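Local coordinates for PAC2 family protein (Mycobacterium tuberculosis, PDB 2WAM) that is of unknown function but represents a PAC2-related gene family that is duplicated in actinobacteria, at residues I103-Y109 with D128-S132; W156-I160 with L222-R226; Q174-T180 with E233-V239. All blocks are in the same frame, centred on the assembly; numbering follows the deposited sequence.

Interaction 1. Residues I103-Y109 with D128-S132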
loop_
_atom_site.group_PDB
_atom_site.type_symbol
_atom_site.label_atom_id
_atom_site.label_comp_id
_atom_site.label_asym_id
_atom_site.label_seq_id
_atom_site.Cartn_x
_atom_site.Cartn_y
_atom_site.Cartn_z
ATOM N N ILE A 103 17.799 -0.232 1.393
ATOM C CA ILE A 103 18.657 -1.298 1.889
ATOM C C ILE A 103 18.038 -1.920 3.152
ATOM O O ILE A 103 18.092 -3.137 3.333
ATOM C CB ILE A 103 20.116 -0.796 2.101
ATOM C CG1 ILE A 103 21.072 -1.942 2.458
ATOM C CG2 ILE A 103 20.158 0.279 3.162
ATOM C CD1 ILE A 103 20.963 -3.166 1.555
ATOM N N ASP A 104 17.412 -1.101 4.000
ATOM C CA ASP A 104 16.726 -1.620 5.180
ATOM C C ASP A 104 15.641 -2.667 4.871
ATOM O O ASP A 104 15.347 -3.533 5.704
ATOM C CB ASP A 104 16.145 -0.494 6.028
ATOM C CG ASP A 104 15.700 -0.970 7.421
ATOM O OD1 ASP A 104 16.538 -1.533 8.163
ATOM O OD2 ASP A 104 14.514 -0.770 7.781
ATOM N N GLU A 105 15.050 -2.578 3.681
ATOM C CA GLU A 105 14.051 -3.545 3.232
ATOM C C GLU A 105 14.662 -4.773 2.540
ATOM O O GLU A 105 13.958 -5.752 2.287
ATOM C CB GLU A 105 13.032 -2.888 2.278
ATOM C CG GLU A 105 12.148 -1.808 2.896
ATOM C CD GLU A 105 11.114 -2.368 3.862
ATOM O OE1 GLU A 105 10.848 -1.709 4.891
ATOM O OE2 GLU A 105 10.567 -3.466 3.599
ATOM N N LEU A 106 15.959 -4.726 2.245
ATOM C CA LEU A 106 16.574 -5.725 1.372
ATOM C C LEU A 106 17.682 -6.519 2.055
ATOM O O LEU A 106 18.280 -7.407 1.457
ATOM C CB LEU A 106 17.138 -5.051 0.112
ATOM C CG LEU A 106 16.174 -4.252 -0.762
ATOM C CD1 LEU A 106 16.950 -3.447 -1.777
ATOM C CD2 LEU A 106 15.178 -5.164 -1.455
ATOM N N LEU A 107 17.954 -6.200 3.310
ATOM C CA LEU A 107 19.101 -6.782 3.993
ATOM C C LEU A 107 18.717 -7.732 5.132
ATOM O O LEU A 107 17.778 -7.477 5.894
ATOM C CB LEU A 107 20.003 -5.655 4.496
ATOM C CG LEU A 107 21.171 -6.039 5.382
ATOM C CD1 LEU A 107 22.255 -6.686 4.527
ATOM C CD2 LEU A 107 21.695 -4.816 6.130
ATOM N N ASP A 108 19.432 -8.843 5.227
ATOM C CA ASP A 108 19.323 -9.711 6.389
ATOM C C ASP A 108 20.350 -9.250 7.427
ATOM O O ASP A 108 21.540 -9.544 7.317
ATOM C CB ASP A 108 19.578 -11.158 5.980
ATOM C CG ASP A 108 19.500 -12.136 7.144
ATOM O OD1 ASP A 108 19.625 -11.732 8.318
ATOM O OD2 ASP A 108 19.337 -13.337 6.864
ATOM N N TYR A 109 19.885 -8.526 8.437
ATOM C CA TYR A 109 20.789 -7.901 9.396
ATOM C C TYR A 109 21.547 -8.885 10.278
ATOM O O TYR A 109 22.679 -8.619 10.684
ATOM C CB TYR A 109 20.032 -6.916 10.273
ATOM C CG TYR A 109 19.798 -5.591 9.606
ATOM C CD1 TYR A 109 18.639 -5.362 8.882
ATOM C CD2 TYR A 109 20.729 -4.562 9.707
ATOM C CE1 TYR A 109 18.403 -4.156 8.272
ATOM C CE2 TYR A 109 20.499 -3.344 9.109
ATOM C CZ TYR A 109 19.324 -3.146 8.393
ATOM O OH TYR A 109 19.054 -1.938 7.787
ATOM N N ASP A 128 26.911 1.980 8.695
ATOM C CA ASP A 128 25.609 1.836 8.038
ATOM C C ASP A 128 25.721 1.333 6.607
ATOM O O ASP A 128 26.575 1.785 5.845
ATOM C CB ASP A 128 24.862 3.160 8.057
ATOM C CG ASP A 128 24.616 3.659 9.467
ATOM O OD1 ASP A 128 24.741 2.834 10.404
ATOM O OD2 ASP A 128 24.304 4.865 9.639
ATOM N N PRO A 129 24.873 0.364 6.248
ATOM C CA PRO A 129 24.880 -0.194 4.896
ATOM C C PRO A 129 24.242 0.748 3.875
ATOM O O PRO A 129 23.217 1.354 4.158
ATOM C CB PRO A 129 24.022 -1.459 5.055
ATOM C CG PRO A 129 23.176 -1.192 6.236
ATOM C CD PRO A 129 24.114 -0.502 7.168
ATOM N N GLU A 130 24.846 0.855 2.699
ATOM C CA GLU A 130 24.304 1.678 1.633
ATOM C C GLU A 130 24.008 0.802 0.433
ATOM O O GLU A 130 24.599 -0.261 0.259
ATOM C CB GLU A 130 25.284 2.788 1.216
ATOM C CG GLU A 130 26.452 2.300 0.320
ATOM C CD GLU A 130 26.772 3.243 -0.852
ATOM O OE1 GLU A 130 26.048 4.242 -1.031
ATOM O OE2 GLU A 130 27.741 2.981 -1.602
ATOM N N LEU A 131 23.061 1.254 -0.374
ATOM C CA LEU A 131 22.829 0.730 -1.712
ATOM C C LEU A 131 22.265 1.916 -2.480
ATOM O O LEU A 131 21.110 2.331 -2.249
ATOM C CB LEU A 131 21.859 -0.468 -1.726
ATOM C CG LEU A 131 21.660 -1.072 -3.127
ATOM C CD1 LEU A 131 23.005 -1.308 -3.822
ATOM C CD2 LEU A 131 20.850 -2.360 -3.101
ATOM N N SER A 132 23.099 2.481 -3.358
ATOM C CA SER A 132 22.778 3.743 -4.024
ATOM C C SER A 132 23.110 3.817 -5.521
ATOM O O SER A 132 24.020 3.148 -6.018
ATOM C CB SER A 132 23.435 4.905 -3.277
ATOM O OG SER A 132 22.839 5.087 -1.996
#

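Interaction 2. Residues W156-I160 with L222-R226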
loop_
_atom_site.group_PDB
_atom_site.type_symbol
_atom_site.label_atom_id
_atom_site.label_comp_id
_atom_site.label_asym_id
_atom_site.label_seq_id
_atom_site.Cartn_x
_atom_site.Cartn_y
_atom_site.Cartn_z
ATOM N N TRP A 156 15.541 -9.832 -5.451
ATOM C CA TRP A 156 16.405 -9.531 -6.587
ATOM C C TRP A 156 15.639 -9.102 -7.832
ATOM O O TRP A 156 16.092 -8.238 -8.578
ATOM C CB TRP A 156 17.293 -10.729 -6.926
ATOM C CG TRP A 156 18.419 -10.947 -5.978
ATOM C CD1 TRP A 156 18.605 -10.352 -4.757
ATOM C CD2 TRP A 156 19.506 -11.852 -6.151
ATOM N NE1 TRP A 156 19.755 -10.821 -4.174
ATOM C CE2 TRP A 156 20.325 -11.751 -5.009
ATOM C CE3 TRP A 156 19.877 -12.741 -7.170
ATOM C CZ2 TRP A 156 21.482 -12.500 -4.853
ATOM C CZ3 TRP A 156 21.024 -13.478 -7.019
ATOM C CH2 TRP A 156 21.814 -13.359 -5.866
ATOM N N GLU A 157 14.489 -9.715 -8.083
ATOM C CA GLU A 157 13.781 -9.401 -9.313
ATOM C C GLU A 157 13.240 -7.987 -9.250
ATOM O O GLU A 157 13.465 -7.178 -10.153
ATOM C CB GLU A 157 12.679 -10.413 -9.614
ATOM C CG GLU A 157 13.197 -11.835 -9.902
ATOM C CD GLU A 157 14.072 -11.950 -11.158
ATOM O OE1 GLU A 157 14.735 -12.990 -11.315
ATOM O OE2 GLU A 157 14.103 -11.020 -11.990
ATOM N N ARG A 158 12.548 -7.682 -8.161
ATOM C CA ARG A 158 12.004 -6.348 -7.992
ATOM C C ARG A 158 13.124 -5.294 -8.066
ATOM O O ARG A 158 12.996 -4.272 -8.737
ATOM C CB ARG A 158 11.234 -6.268 -6.679
ATOM C CG ARG A 158 10.371 -5.044 -6.543
ATOM C CD ARG A 158 9.342 -5.264 -5.474
ATOM N NE ARG A 158 9.140 -4.057 -4.692
ATOM C CZ ARG A 158 8.616 -4.039 -3.474
ATOM N NH1 ARG A 158 8.239 -5.171 -2.897
ATOM N NH2 ARG A 158 8.474 -2.885 -2.835
ATOM N N PHE A 159 14.227 -5.573 -7.383
ATOM C CA PHE A 159 15.398 -4.714 -7.376
ATOM C C PHE A 159 15.972 -4.498 -8.774
ATOM O O PHE A 159 16.154 -3.357 -9.208
ATOM C CB PHE A 159 16.470 -5.295 -6.443
ATOM C CG PHE A 159 17.802 -4.614 -6.555
ATOM C CD1 PHE A 159 18.918 -5.310 -7.015
ATOM C CD2 PHE A 159 17.938 -3.276 -6.233
ATOM C CE1 PHE A 159 20.138 -4.691 -7.127
ATOM C CE2 PHE A 159 19.158 -2.641 -6.348
ATOM C CZ PHE A 159 20.266 -3.352 -6.788
ATOM N N ILE A 160 16.256 -5.596 -9.471
ATOM C CA ILE A 160 16.786 -5.534 -10.829
ATOM C C ILE A 160 15.872 -4.757 -11.794
ATOM O O ILE A 160 16.336 -3.918 -12.572
ATOM C CB ILE A 160 17.052 -6.936 -11.376
ATOM C CG1 ILE A 160 18.263 -7.554 -10.669
ATOM C CG2 ILE A 160 17.289 -6.883 -12.874
ATOM C CD1 ILE A 160 18.277 -9.072 -10.711
ATOM N N LEU A 222 22.918 -11.402 -12.405
ATOM C CA LEU A 222 21.534 -11.509 -12.831
ATOM C C LEU A 222 21.074 -10.190 -13.449
ATOM O O LEU A 222 20.294 -10.195 -14.396
ATOM C CB LEU A 222 20.626 -11.935 -11.680
ATOM C CG LEU A 222 19.229 -12.412 -12.080
ATOM C CD1 LEU A 222 19.304 -13.601 -13.033
ATOM C CD2 LEU A 222 18.409 -12.768 -10.852
ATOM N N LEU A 223 21.586 -9.069 -12.939
ATOM C CA LEU A 223 21.248 -7.766 -13.504
ATOM C C LEU A 223 21.740 -7.687 -14.936
ATOM O O LEU A 223 21.008 -7.294 -15.844
ATOM C CB LEU A 223 21.872 -6.637 -12.693
ATOM C CG LEU A 223 21.791 -5.240 -13.325
ATOM C CD1 LEU A 223 20.341 -4.762 -13.451
ATOM C CD2 LEU A 223 22.620 -4.265 -12.503
ATOM N N GLU A 224 22.996 -8.073 -15.124
ATOM C CA GLU A 224 23.599 -8.128 -16.444
ATOM C C GLU A 224 22.784 -9.030 -17.391
ATOM O O GLU A 224 22.420 -8.621 -18.498
ATOM C CB GLU A 224 25.047 -8.584 -16.315
ATOM C CG GLU A 224 25.706 -9.032 -17.586
ATOM C CD GLU A 224 27.206 -9.168 -17.414
ATOM O OE1 GLU A 224 27.807 -8.305 -16.728
ATOM O OE2 GLU A 224 27.780 -10.133 -17.963
ATOM N N TYR A 225 22.475 -10.242 -16.945
ATOM C CA TYR A 225 21.634 -11.143 -17.731
ATOM C C TYR A 225 20.248 -10.570 -18.056
ATOM O O TYR A 225 19.807 -10.614 -19.212
ATOM C CB TYR A 225 21.479 -12.489 -17.032
ATOM C CG TYR A 225 20.668 -13.477 -17.833
ATOM C CD1 TYR A 225 21.070 -13.862 -19.111
ATOM C CD2 TYR A 225 19.497 -14.027 -17.318
ATOM C CE1 TYR A 225 20.328 -14.766 -19.849
ATOM C CE2 TYR A 225 18.749 -14.928 -18.046
ATOM C CZ TYR A 225 19.169 -15.298 -19.311
ATOM O OH TYR A 225 18.429 -16.197 -20.038
ATOM N N ARG A 226 19.556 -10.047 -17.042
ATOM C CA ARG A 226 18.226 -9.490 -17.262
ATOM C C ARG A 226 18.294 -8.334 -18.243
ATOM O O ARG A 226 17.514 -8.267 -19.184
ATOM C CB ARG A 226 17.588 -9.050 -15.947
ATOM C CG ARG A 226 17.240 -10.193 -15.012
ATOM C CD ARG A 226 15.866 -10.718 -15.283
ATOM N NE ARG A 226 15.523 -11.845 -14.420
ATOM C CZ ARG A 226 15.611 -13.117 -14.789
ATOM N NH1 ARG A 226 16.039 -13.424 -16.004
ATOM N NH2 ARG A 226 15.279 -14.080 -13.946
#

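Interaction 3. Residues Q174-T180 with E233-V239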
loop_
_atom_site.group_PDB
_atom_site.type_symbol
_atom_site.label_atom_id
_atom_site.label_comp_id
_atom_site.label_asym_id
_atom_site.label_seq_id
_atom_site.Cartn_x
_atom_site.Cartn_y
_atom_site.Cartn_z
ATOM N N GLN A 174 25.134 1.478 -22.028
ATOM C CA GLN A 174 26.056 0.382 -21.757
ATOM C C GLN A 174 26.138 0.154 -20.250
ATOM O O GLN A 174 26.251 1.104 -19.480
ATOM C CB GLN A 174 27.439 0.718 -22.302
ATOM C CG GLN A 174 28.476 -0.361 -22.099
ATOM C CD GLN A 174 29.824 0.022 -22.699
ATOM O OE1 GLN A 174 30.597 0.760 -22.090
ATOM N NE2 GLN A 174 30.113 -0.489 -23.892
ATOM N N THR A 175 26.073 -1.105 -19.838
ATOM C CA THR A 175 26.111 -1.461 -18.431
ATOM C C THR A 175 27.315 -2.344 -18.146
ATOM O O THR A 175 27.424 -3.440 -18.683
ATOM C CB THR A 175 24.820 -2.182 -18.000
ATOM O OG1 THR A 175 23.701 -1.325 -18.237
ATOM C CG2 THR A 175 24.870 -2.526 -16.519
ATOM N N ILE A 176 28.212 -1.850 -17.296
ATOM C CA ILE A 176 29.468 -2.528 -16.982
ATOM C C ILE A 176 29.473 -3.041 -15.541
ATOM O O ILE A 176 29.376 -2.254 -14.604
ATOM C CB ILE A 176 30.675 -1.574 -17.139
ATOM C CG1 ILE A 176 30.639 -0.862 -18.484
ATOM C CG2 ILE A 176 31.986 -2.314 -16.953
ATOM C CD1 ILE A 176 31.835 0.002 -18.734
ATOM N N GLY A 177 29.615 -4.355 -15.371
ATOM C CA GLY A 177 29.669 -4.946 -14.049
ATOM C C GLY A 177 31.065 -5.267 -13.529
ATOM O O GLY A 177 31.969 -5.648 -14.283
ATOM N N LEU A 178 31.239 -5.124 -12.220
ATOM C CA LEU A 178 32.507 -5.458 -11.598
ATOM C C LEU A 178 32.427 -6.753 -10.788
ATOM O O LEU A 178 31.428 -7.020 -10.117
ATOM C CB LEU A 178 32.983 -4.314 -10.710
ATOM C CG LEU A 178 33.062 -2.933 -11.359
ATOM C CD1 LEU A 178 33.889 -1.981 -10.482
ATOM C CD2 LEU A 178 33.633 -3.049 -12.758
ATOM N N GLY A 179 33.492 -7.550 -10.870
ATOM C CA GLY A 179 33.603 -8.778 -10.112
ATOM C C GLY A 179 35.025 -9.131 -9.693
ATOM O O GLY A 179 36.015 -8.621 -10.237
ATOM N N THR A 180 35.117 -10.006 -8.697
ATOM C CA THR A 180 36.379 -10.617 -8.306
ATOM C C THR A 180 36.166 -12.115 -8.178
ATOM O O THR A 180 35.037 -12.591 -8.011
ATOM C CB THR A 180 36.869 -10.156 -6.914
ATOM O OG1 THR A 180 36.105 -10.824 -5.897
ATOM C CG2 THR A 180 36.770 -8.653 -6.732
ATOM N N GLU A 233 22.988 -3.291 -23.963
ATOM C CA GLU A 233 24.387 -3.683 -24.112
ATOM C C GLU A 233 25.052 -3.824 -22.752
ATOM O O GLU A 233 25.062 -2.887 -21.964
ATOM C CB GLU A 233 25.160 -2.666 -24.947
ATOM C CG GLU A 233 26.543 -3.157 -25.355
ATOM C CD GLU A 233 27.245 -2.198 -26.303
ATOM O OE1 GLU A 233 27.256 -2.485 -27.522
ATOM O OE2 GLU A 233 27.772 -1.155 -25.839
ATOM N N VAL A 234 25.609 -4.994 -22.476
ATOM C CA VAL A 234 26.204 -5.241 -21.177
ATOM C C VAL A 234 27.620 -5.783 -21.309
ATOM O O VAL A 234 27.961 -6.437 -22.292
ATOM C CB VAL A 234 25.366 -6.253 -20.358
ATOM C CG1 VAL A 234 23.908 -5.793 -20.243
ATOM C CG2 VAL A 234 25.475 -7.669 -20.967
ATOM N N VAL A 235 28.433 -5.516 -20.299
ATOM C CA VAL A 235 29.771 -6.069 -20.224
ATOM C C VAL A 235 30.173 -6.173 -18.754
ATOM O O VAL A 235 29.653 -5.457 -17.899
ATOM C CB VAL A 235 30.792 -5.275 -21.100
ATOM C CG1 VAL A 235 30.614 -3.795 -20.947
ATOM C CG2 VAL A 235 32.208 -5.675 -20.786
ATOM N N GLY A 236 31.066 -7.110 -18.460
ATOM C CA GLY A 236 31.384 -7.437 -17.091
ATOM C C GLY A 236 32.808 -7.915 -16.992
ATOM O O GLY A 236 33.302 -8.619 -17.866
ATOM N N PHE A 237 33.474 -7.520 -15.920
ATOM C CA PHE A 237 34.860 -7.897 -15.716
ATOM C C PHE A 237 35.041 -8.527 -14.351
ATOM O O PHE A 237 34.679 -7.952 -13.331
ATOM C CB PHE A 237 35.771 -6.683 -15.881
ATOM C CG PHE A 237 35.663 -6.045 -17.218
ATOM C CD1 PHE A 237 34.990 -4.844 -17.373
ATOM C CD2 PHE A 237 36.213 -6.659 -18.337
ATOM C CE1 PHE A 237 34.882 -4.245 -18.628
ATOM C CE2 PHE A 237 36.112 -6.083 -19.587
ATOM C CZ PHE A 237 35.444 -4.865 -19.736
ATOM N N THR A 238 35.591 -9.726 -14.341
ATOM C CA THR A 238 35.855 -10.422 -13.107
ATOM C C THR A 238 37.361 -10.549 -12.959
ATOM O O THR A 238 38.012 -11.294 -13.688
ATOM C CB THR A 238 35.205 -11.794 -13.119
ATOM O OG1 THR A 238 33.798 -11.644 -13.358
ATOM C CG2 THR A 238 35.430 -12.487 -11.792
ATOM N N VAL A 239 37.912 -9.788 -12.026
ATOM C CA VAL A 239 39.354 -9.715 -11.844
ATOM C C VAL A 239 39.856 -10.884 -10.977
ATOM O O VAL A 239 39.138 -11.365 -10.088
ATOM C CB VAL A 239 39.775 -8.318 -11.286
ATOM C CG1 VAL A 239 39.043 -7.981 -9.967
ATOM C CG2 VAL A 239 41.268 -8.220 -11.123
HETATM O O HOH W 1 23.233 -1.037 -21.023
#

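Interaction 1. Residues I103-Y109 with D128-S132
Ile103 comes to within 5.9 Å of Leu131, CA to CA, where the short, weakly bonded helix 103-106 passes the loop that runs into strand 131-137. The helix closes through the backbone bond from Leu106 N to Ile103 O. From there the chain opens into a loop through Leu107 and Tyr109, lying beside Pro129 on the incoming segment.

Across this gap the contact is made by carbon packing, with Ile103 in the middle. Its two branches divide the work. CG1 lies anti to the backbone N (chi1 -173°) and meets Pro129 CB at 4.0 Å, the two side chains crossing nearly at right angles, while CG2 turns to the proline backbone and stands 3.4 Å from Pro129 O. The stem of the isoleucine packs on Leu131, CB to CB at 4.2 Å, and farther along that side Leu106 CD1 touches Leu131 CD2.

The next atom of the proline ring, Pro129 CG, is met by Leu107 CD2 at 3.9 Å. The same methyl also sits over the centre of the Tyr109 ring, 3.5 Å above its plane, so it touches both ring and proline. The far end of the ring is tied down: Tyr109 OH donates to Asp104 OD1 (2.6 Å), using the anti lone pair of that oxygen. Both oxygens of Asp104 also accept backbone N-H groups of a neighbouring subunit, from its Glu157 and Arg158.

Strands 94-101 and 131-137 are antiparallel neighbours in the main sheet, and between them the chain makes the two-stranded hairpin 115-126. The contact joins the outgoing and returning legs at the base of that hairpin, an excursion from the ends of two interior strands that also serves subunit assembly.

Interaction 2. Residues W156-I160 with L222-R226
Ile160 and Leu223 mark the nearest backbone approach, 5.7 Å between CA atoms, of two helical segments, 156-160 and 222-226, whose axes pass 10.5 Å apart at a crossing angle of -60°.

Ile160 fills the crossing with both branches. Its CG1 arm, anti to the carbonyl carbon (chi1 -71°), carries CD1 against Leu222 CD2 at 3.7 Å; CG2 touches both Leu223 CD1 and Arg226 CB, each at 3.8 Å. One turn before Ile160, the Trp156 indole meets the same Leu222 CD2 with its rim, at CE3, near the ring plane.

Above this carbon layer Glu157 and Arg226 close a bidentate salt bridge. Both chains bend at chi2, which brings carboxylate and guanidinium edge to edge, their planes only 29° apart. The grip is side-on: Arg226 NE gives its proton to the syn lone pair of Glu157 OE2 (2.9 Å), and Arg226 NH2 reaches Glu157 OE1 from the syn side, also at 2.9 Å. Leu222 CD1 lies over one face of the guanidinium, and the two bonds to Glu157, both close to the guanidinium plane, set its orientation. The remaining nitrogen, NH1, bonds Gln229, and NH2 has a second anionic partner in Asp128 of a neighbouring subunit, so the arginine is shared between fold and interface.

Elsewhere on helix 156-169, Phe159 meets Phe101 of strand 94-101 edge-to-face. Trp156 stacks with Tyr109 of the neighbouring subunit. Each helix is followed by one of two adjacent parallel strands of the sheet, 156-169 by 174-183 and 219-229 by 234-242.

Interaction 3. Residues Q174-T180 with E233-V239
Gln174 and Glu233 face each other with stretched side chains, CG opposite the backbone N in both (chi1 -179° and -169°), and this extension brings Gln174 NE2 to Glu233 OE2 at 3.1 Å. The amide proton arrives from above the carboxylate plane, and the oxygen in turn is tilted from the amide plane. Glu233 OE1 has a weak bond to Asn199.

From this end the strands run parallel, 18° apart, Thr175 beside Val234 and onward to Thr180 beside Val239. Six backbone bonds join them. Thr175 N donates to Glu233 O at 3.0 Å, Val235 N to Thr175 O at 2.8 Å, and the alternation continues through Gly177, Phe237, Gly179 and Val239; the bond from Gly179 N to Phe237 O is weak. A water spans Thr175 OG1 and Glu233 O, donating to the carbonyl, which thus has two partners.

Side chains alternate between the two faces. On one, Ile176 lies alongside Val235, CG1 to CG1 at 3.8 Å, while its CG2 reaches the edge of the Phe237 ring, 3.9 Å from CE1. Farther along, Thr180 CG2 meets Val239 CG1. Helix 251-265 covers this face at Phe237 and Val239. On the other face, Thr175 beside Val234 is followed by Gly177 beside Gly236 and then Gly179 beside Thr238; helix 219-229 packs on Thr175 and Val234.

The chemistry is that of a buried parallel sheet interior: the six backbone bonds satisfy much of the strands' facing main-chain polarity, hydrocarbon predominates on the face of Ile176 and Phe237, and the side-chain amide-carboxylate bond is confined to the end where the pairing begins.

How the interactions relate
Interaction 1 closes along the chain before the other two open, whereas interactions 2 and 3 interleave: helix 156-169 precedes strand 174-183, and helix 219-229 precedes strand 234-242. The centres of interactions 2 and 3 lie about 14 Å apart, and they touch where Glu224 packs on Val234, Val235 and Gly236. Interactions 1 and 2, about 17 Å apart between centres, meet through Leu131 and Phe159. Interactions 1 and 3 reach the same mixed sheet at separate strands, with nearest atoms about 11 Å apart. Interaction 2 therefore connects the parallel strands 174-183 and 234-242 to the base of the hairpin, and its own helices also receive interaction 1 of a neighbouring subunit.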